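Local atomic coordinates of anthranilate synthase component I (PDB entry 5KCK), a protein that is an alpha/beta enzyme subunit of the anthranilate synthase component family, with N-terminal and C-terminal regions that share a large antiparallel sheet. Residues V97-I102 / L358-P363; Q216-V222 / Q417-A423. All coordinates share one frame; numbering follows the deposited sequence.

Contact 1: V97-I102 / L358-P363; sequences VGYDMI and LKATLP
Ile102 reaches across to the chain at Leu362 and Pro363. Its CB lies 4.1 Å from Leu362 O. CG1 is swung away from the backbone N (chi1 -165°) and comes closer, 3.5 Å from the same Leu362 O. CG1 also lies 4.3 Å from Pro363 CD. The tip, CD1, ends the approach 3.3 Å from Leu362 O. The aliphatic chain thus runs past a backbone carbonyl, with the Pro363 ring beside it.

Leu362 sends its side chain toward residues 97-101. Its CD2 sits 3.7 Å from Val97 CG1 and also touches CB of Met101, a selenomethionine. The second methyl of Val97, CG2, meets Leu358 CD2 at 4.0 Å, so the two branches of this valine serve Leu358 and Leu362, four residues apart. Further along, the Tyr99 ring crosses the Pro363 ring at a slant, with Tyr99 CE2 3.6 Å from Pro363 CG. The peptide before Pro363 is cis. Leu358 O accepts from both Thr361 N and Leu362 N, which ties the approach to this proline back to helix 354-361.

The contact joins the N-terminal region to the C-terminal one. Met376 of helix 372-382 touches Tyr99, Ile102 and Pro363. Leu71 of helix 70-78 touches Met101 and Leu358, and Leu260 of strand 259-264 also meets Leu358.

Contact 2: Q216-V222 / Q417-A423; sequences QRFSAEV and QRAYVQA
Ser219 holds OG in the cleft between its backbone N and carbonyl carbon (chi1 69°), and Arg418 folds its chain at chi3 (73°) to bring its guanidinium back to that hydroxyl. Arg418 NE and NH2 both donate to Ser219 OG, at 2.9 and 2.8 Å. The hydroxyl lies in the guanidinium plane, while one guanidinium face covers the backbone carbon of Ala220. Ser219 OG is also hydrogen-bonded to His187 NE2.

These side chains ride on an antiparallel ladder between strands 211-221 and 418-427, part of an antiparallel sheet of the C-terminal region. Gln216-Ala423, Phe218-Val421 and Ala220-Ala419 are its hydrogen-bonded pairs, the last with Ala419 N 2.7 Å from Ala220 O. Val222 N to Gln417 O adds one more bond at the end.

Arg217 and Gln422 form a non-hydrogen-bonded pair whose side chains bond instead. Gln422 OE1 takes Arg217 NE at 3.0 Å and NH2 at 2.9 Å. The NH2 donor uses a lone pair; NE comes from above the carbonyl plane. The amide and guanidinium planes are 77° apart. Arg217 NH2 also bonds Lys386 O, and Gln422 NE2 bonds Ser215 OG.

Both contacts are largely buried, but they hold different elements. Contact 1 sets the 3-10 segment after strand 92-97 against helix 354-361 and the chain that follows it, across the two family regions. Contact 2 pairs two strands within the C-terminal region, and its far end, at Glu221 and Gln417, reaches the surface. The chemistry follows the place. Contact 1 is mostly apolar side chains, with one isoleucine against a backbone carbonyl, and its backbone bonds are made inside each segment or to outside residues. Contact 2 rests on backbone bonds between strands, with two arginine grips added. The centres are about 22 Å apart and the nearest atoms about 7 Å, so the two do not touch.

Contact 1: V97-I102 / L358-P363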
loop_
_atom_site.group_PDB
_atom_site.type_symbol
_atom_site.label_atom_id
_atom_site.label_comp_id
_atom_site.label_asym_id
_atom_site.label_seq_id
_atom_site.Cartn_x
_atom_site.Cartn_y
_atom_site.Cartn_z
ATOM N N VAL A 97 -2.582 -23.592 -17.438
ATOM C CA VAL A 97 -2.968 -24.283 -18.659
ATOM C C VAL A 97 -1.942 -23.898 -19.717
ATOM O O VAL A 97 -1.771 -22.710 -20.025
ATOM C CB VAL A 97 -4.396 -23.905 -19.088
ATOM C CG1 VAL A 97 -4.745 -24.514 -20.417
ATOM C CG2 VAL A 97 -5.383 -24.365 -18.034
ATOM N N GLY A 98 -1.226 -24.888 -20.234
ATOM C CA GLY A 98 -0.196 -24.606 -21.212
ATOM C C GLY A 98 -0.776 -24.155 -22.540
ATOM O O GLY A 98 -1.917 -24.452 -22.886
ATOM N N TYR A 99 0.039 -23.412 -23.288
ATOM C CA TYR A 99 -0.356 -22.959 -24.617
ATOM C C TYR A 99 -0.874 -24.112 -25.460
ATOM O O TYR A 99 -1.877 -23.976 -26.171
ATOM C CB TYR A 99 0.843 -22.290 -25.285
ATOM C CG TYR A 99 0.693 -21.950 -26.751
ATOM C CD1 TYR A 99 1.045 -22.873 -27.742
ATOM C CD2 TYR A 99 0.257 -20.697 -27.147
ATOM C CE1 TYR A 99 0.933 -22.559 -29.094
ATOM C CE2 TYR A 99 0.154 -20.368 -28.488
ATOM C CZ TYR A 99 0.487 -21.301 -29.457
ATOM O OH TYR A 99 0.371 -20.972 -30.782
ATOM N N ASP A 100 -0.225 -25.272 -25.356
ATOM C CA ASP A 100 -0.509 -26.398 -26.232
ATOM C C ASP A 100 -1.815 -27.106 -25.906
ATOM O O ASP A 100 -2.244 -27.963 -26.687
ATOM C CB ASP A 100 0.668 -27.360 -26.181
ATOM C CG ASP A 100 1.972 -26.671 -26.545
ATOM O OD1 ASP A 100 2.263 -26.579 -27.751
ATOM O OD2 ASP A 100 2.676 -26.182 -25.633
HETATM N N MSE A 101 -2.468 -26.763 -24.805
HETATM C CA MSE A 101 -3.782 -27.313 -24.522
HETATM C C MSE A 101 -4.774 -27.027 -25.656
HETATM O O MSE A 101 -5.648 -27.842 -25.935
HETATM C CB MSE A 101 -4.302 -26.761 -23.201
HETATM C CG MSE A 101 -3.630 -27.403 -22.000
HETATM SE SE MSE A 101 -4.187 -29.266 -21.734
HETATM C CE MSE A 101 -6.108 -28.939 -21.548
ATOM N N ILE A 102 -4.624 -25.878 -26.322
ATOM C CA ILE A 102 -5.548 -25.526 -27.396
ATOM C C ILE A 102 -5.489 -26.538 -28.540
ATOM O O ILE A 102 -6.439 -26.639 -29.323
ATOM C CB ILE A 102 -5.274 -24.086 -27.900
ATOM C CG1 ILE A 102 -6.451 -23.570 -28.740
ATOM C CG2 ILE A 102 -4.002 -24.032 -28.735
ATOM C CD1 ILE A 102 -7.781 -23.575 -28.007
ATOM N N LEU A 358 -12.467 -20.044 -20.876
ATOM C CA LEU A 358 -11.065 -20.355 -21.113
ATOM C C LEU A 358 -10.852 -20.819 -22.545
ATOM O O LEU A 358 -9.947 -20.342 -23.234
ATOM C CB LEU A 358 -10.597 -21.419 -20.118
ATOM C CG LEU A 358 -9.248 -22.065 -20.405
ATOM C CD1 LEU A 358 -8.194 -20.995 -20.455
ATOM C CD2 LEU A 358 -8.925 -23.076 -19.330
ATOM N N LYS A 359 -11.692 -21.740 -23.017
ATOM C CA LYS A 359 -11.539 -22.230 -24.377
ATOM C C LYS A 359 -11.819 -21.141 -25.403
ATOM O O LYS A 359 -11.255 -21.173 -26.500
ATOM C CB LYS A 359 -12.445 -23.439 -24.601
ATOM C CG LYS A 359 -12.003 -24.646 -23.794
ATOM C CD LYS A 359 -12.605 -25.927 -24.309
ATOM C CE LYS A 359 -14.006 -26.123 -23.794
ATOM N NZ LYS A 359 -14.581 -27.369 -24.362
ATOM N N ALA A 360 -12.658 -20.160 -25.065
ATOM C CA ALA A 360 -12.972 -19.102 -26.020
ATOM C C ALA A 360 -11.832 -18.107 -26.194
ATOM O O ALA A 360 -11.803 -17.412 -27.211
ATOM C CB ALA A 360 -14.230 -18.347 -25.593
ATOM N N THR A 361 -10.902 -18.019 -25.231
ATOM C CA THR A 361 -9.863 -16.997 -25.251
ATOM C C THR A 361 -8.443 -17.533 -25.386
ATOM O O THR A 361 -7.548 -16.760 -25.743
ATOM C CB THR A 361 -9.919 -16.146 -23.966
ATOM O OG1 THR A 361 -9.843 -17.001 -22.818
ATOM C CG2 THR A 361 -11.207 -15.343 -23.899
ATOM N N LEU A 362 -8.203 -18.808 -25.102
ATOM C CA LEU A 362 -6.840 -19.331 -25.073
ATOM C C LEU A 362 -6.400 -19.727 -26.479
ATOM O O LEU A 362 -7.101 -20.491 -27.146
ATOM C CB LEU A 362 -6.760 -20.543 -24.147
ATOM C CG LEU A 362 -5.431 -21.286 -24.034
ATOM C CD1 LEU A 362 -4.480 -20.507 -23.173
ATOM C CD2 LEU A 362 -5.655 -22.680 -23.474
ATOM N N PRO A 363 -5.242 -19.256 -26.953
ATOM C CA PRO A 363 -4.365 -18.308 -26.261
ATOM C C PRO A 363 -4.652 -16.889 -26.710
ATOM O O PRO A 363 -5.272 -16.686 -27.760
ATOM C CB PRO A 363 -2.974 -18.740 -26.707
ATOM C CG PRO A 363 -3.210 -19.176 -28.133
ATOM C CD PRO A 363 -4.604 -19.783 -28.174
#

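Contact 2: Q216-V222 / Q417-A423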
loop_
_atom_site.group_PDB
_atom_site.type_symbol
_atom_site.label_atom_id
_atom_site.label_comp_id
_atom_site.label_asym_id
_atom_site.label_seq_id
_atom_site.Cartn_x
_atom_site.Cartn_y
_atom_site.Cartn_z
ATOM N N GLN A 216 11.329 -16.215 -28.823
ATOM C CA GLN A 216 12.627 -16.807 -28.534
ATOM C C GLN A 216 12.661 -17.257 -27.088
ATOM O O GLN A 216 12.128 -16.578 -26.206
ATOM C CB GLN A 216 13.778 -15.831 -28.710
ATOM C CG GLN A 216 14.267 -15.578 -30.088
ATOM C CD GLN A 216 15.576 -14.816 -30.045
ATOM O OE1 GLN A 216 15.626 -13.621 -30.335
ATOM N NE2 GLN A 216 16.639 -15.501 -29.647
ATOM N N ARG A 217 13.336 -18.369 -26.843
ATOM C CA ARG A 217 13.552 -18.870 -25.498
ATOM C C ARG A 217 15.013 -18.656 -25.109
ATOM O O ARG A 217 15.901 -18.627 -25.967
ATOM C CB ARG A 217 13.169 -20.345 -25.413
ATOM C CG ARG A 217 13.450 -21.020 -24.089
ATOM C CD ARG A 217 12.860 -22.410 -24.103
ATOM N NE ARG A 217 11.410 -22.353 -24.203
ATOM C CZ ARG A 217 10.636 -23.386 -24.518
ATOM N NH1 ARG A 217 11.182 -24.568 -24.781
ATOM N NH2 ARG A 217 9.317 -23.237 -24.570
ATOM N N PHE A 218 15.241 -18.459 -23.810
ATOM C CA PHE A 218 16.576 -18.325 -23.243
ATOM C C PHE A 218 16.620 -19.134 -21.960
ATOM O O PHE A 218 15.595 -19.308 -21.295
ATOM C CB PHE A 218 16.939 -16.859 -22.948
ATOM C CG PHE A 218 16.814 -15.948 -24.136
ATOM C CD1 PHE A 218 15.577 -15.420 -24.495
ATOM C CD2 PHE A 218 17.928 -15.621 -24.895
ATOM C CE1 PHE A 218 15.453 -14.586 -25.597
ATOM C CE2 PHE A 218 17.815 -14.790 -25.999
ATOM C CZ PHE A 218 16.575 -14.270 -26.349
ATOM N N SER A 219 17.799 -19.640 -21.608
ATOM C CA SER A 219 17.882 -20.378 -20.356
ATOM C C SER A 219 19.280 -20.281 -19.761
ATOM O O SER A 219 20.259 -20.006 -20.453
ATOM C CB SER A 219 17.459 -21.844 -20.533
ATOM O OG SER A 219 18.390 -22.582 -21.300
ATOM N N ALA A 220 19.347 -20.496 -18.447
ATOM C CA ALA A 220 20.592 -20.449 -17.696
ATOM C C ALA A 220 20.590 -21.524 -16.619
ATOM O O ALA A 220 19.535 -21.913 -16.110
ATOM C CB ALA A 220 20.804 -19.083 -17.033
ATOM N N GLU A 221 21.789 -21.990 -16.275
ATOM C CA GLU A 221 21.963 -22.828 -15.096
ATOM C C GLU A 221 21.537 -22.061 -13.850
ATOM O O GLU A 221 22.000 -20.941 -13.616
ATOM C CB GLU A 221 23.427 -23.248 -14.973
ATOM C CG GLU A 221 23.959 -24.045 -16.140
ATOM C CD GLU A 221 25.457 -24.254 -16.041
ATOM O OE1 GLU A 221 26.201 -23.259 -16.162
ATOM O OE2 GLU A 221 25.890 -25.406 -15.825
ATOM N N VAL A 222 20.651 -22.656 -13.047
ATOM C CA VAL A 222 20.115 -21.934 -11.895
ATOM C C VAL A 222 21.235 -21.662 -10.905
ATOM O O VAL A 222 22.042 -22.545 -10.592
ATOM C CB VAL A 222 18.958 -22.697 -11.228
ATOM C CG1 VAL A 222 17.804 -22.863 -12.190
ATOM C CG2 VAL A 222 19.415 -24.058 -10.695
ATOM N N GLN A 417 17.266 -28.060 -13.477
ATOM C CA GLN A 417 18.358 -27.241 -12.950
ATOM C C GLN A 417 18.669 -26.042 -13.846
ATOM O O GLN A 417 19.776 -25.497 -13.802
ATOM C CB GLN A 417 19.615 -28.090 -12.722
ATOM C CG GLN A 417 19.357 -29.386 -11.963
ATOM C CD GLN A 417 19.407 -29.202 -10.460
ATOM O OE1 GLN A 417 18.400 -29.360 -9.763
ATOM N NE2 GLN A 417 20.591 -28.877 -9.947
ATOM N N ARG A 418 17.704 -25.617 -14.657
ATOM C CA ARG A 418 17.846 -24.452 -15.515
ATOM C C ARG A 418 16.690 -23.491 -15.267
ATOM O O ARG A 418 15.667 -23.856 -14.686
ATOM C CB ARG A 418 17.892 -24.845 -16.999
ATOM C CG ARG A 418 19.126 -25.630 -17.386
ATOM C CD ARG A 418 19.202 -25.870 -18.893
ATOM N NE ARG A 418 19.554 -24.667 -19.646
ATOM C CZ ARG A 418 20.775 -24.152 -19.699
ATOM N NH1 ARG A 418 21.765 -24.729 -19.029
ATOM N NH2 ARG A 418 21.007 -23.057 -20.415
ATOM N N ALA A 419 16.867 -22.248 -15.707
ATOM C CA ALA A 419 15.831 -21.225 -15.632
ATOM C C ALA A 419 15.495 -20.789 -17.049
ATOM O O ALA A 419 16.380 -20.340 -17.784
ATOM C CB ALA A 419 16.296 -20.034 -14.792
ATOM N N TYR A 420 14.227 -20.911 -17.431
ATOM C CA TYR A 420 13.800 -20.634 -18.799
ATOM C C TYR A 420 12.945 -19.378 -18.841
ATOM O O TYR A 420 11.975 -19.253 -18.084
ATOM C CB TYR A 420 13.008 -21.804 -19.387
ATOM C CG TYR A 420 13.703 -23.148 -19.333
ATOM C CD1 TYR A 420 13.560 -23.988 -18.231
ATOM C CD2 TYR A 420 14.480 -23.591 -20.397
ATOM C CE1 TYR A 420 14.184 -25.224 -18.195
ATOM C CE2 TYR A 420 15.098 -24.817 -20.371
ATOM C CZ TYR A 420 14.952 -25.633 -19.274
ATOM O OH TYR A 420 15.584 -26.857 -19.258
ATOM N N VAL A 421 13.288 -18.462 -19.741
ATOM C CA VAL A 421 12.433 -17.319 -20.034
ATOM C C VAL A 421 12.194 -17.269 -21.535
ATOM O O VAL A 421 12.972 -17.806 -22.327
ATOM C CB VAL A 421 13.041 -15.993 -19.535
ATOM C CG1 VAL A 421 13.103 -15.992 -18.021
ATOM C CG2 VAL A 421 14.428 -15.806 -20.126
ATOM N N GLN A 422 11.109 -16.599 -21.920
ATOM C CA GLN A 422 10.672 -16.601 -23.307
ATOM C C GLN A 422 9.859 -15.342 -23.577
ATOM O O GLN A 422 9.108 -14.889 -22.710
ATOM C CB GLN A 422 9.843 -17.862 -23.608
ATOM C CG GLN A 422 9.458 -18.046 -25.064
ATOM C CD GLN A 422 9.165 -19.501 -25.408
ATOM O OE1 GLN A 422 9.223 -20.370 -24.545
ATOM N NE2 GLN A 422 8.855 -19.767 -26.673
ATOM N N ALA A 423 10.010 -14.780 -24.779
ATOM C CA ALA A 423 9.244 -13.596 -25.149
ATOM C C ALA A 423 9.055 -13.548 -26.657
ATOM O O ALA A 423 9.927 -13.964 -27.425
ATOM C CB ALA A 423 9.914 -12.308 -24.673
#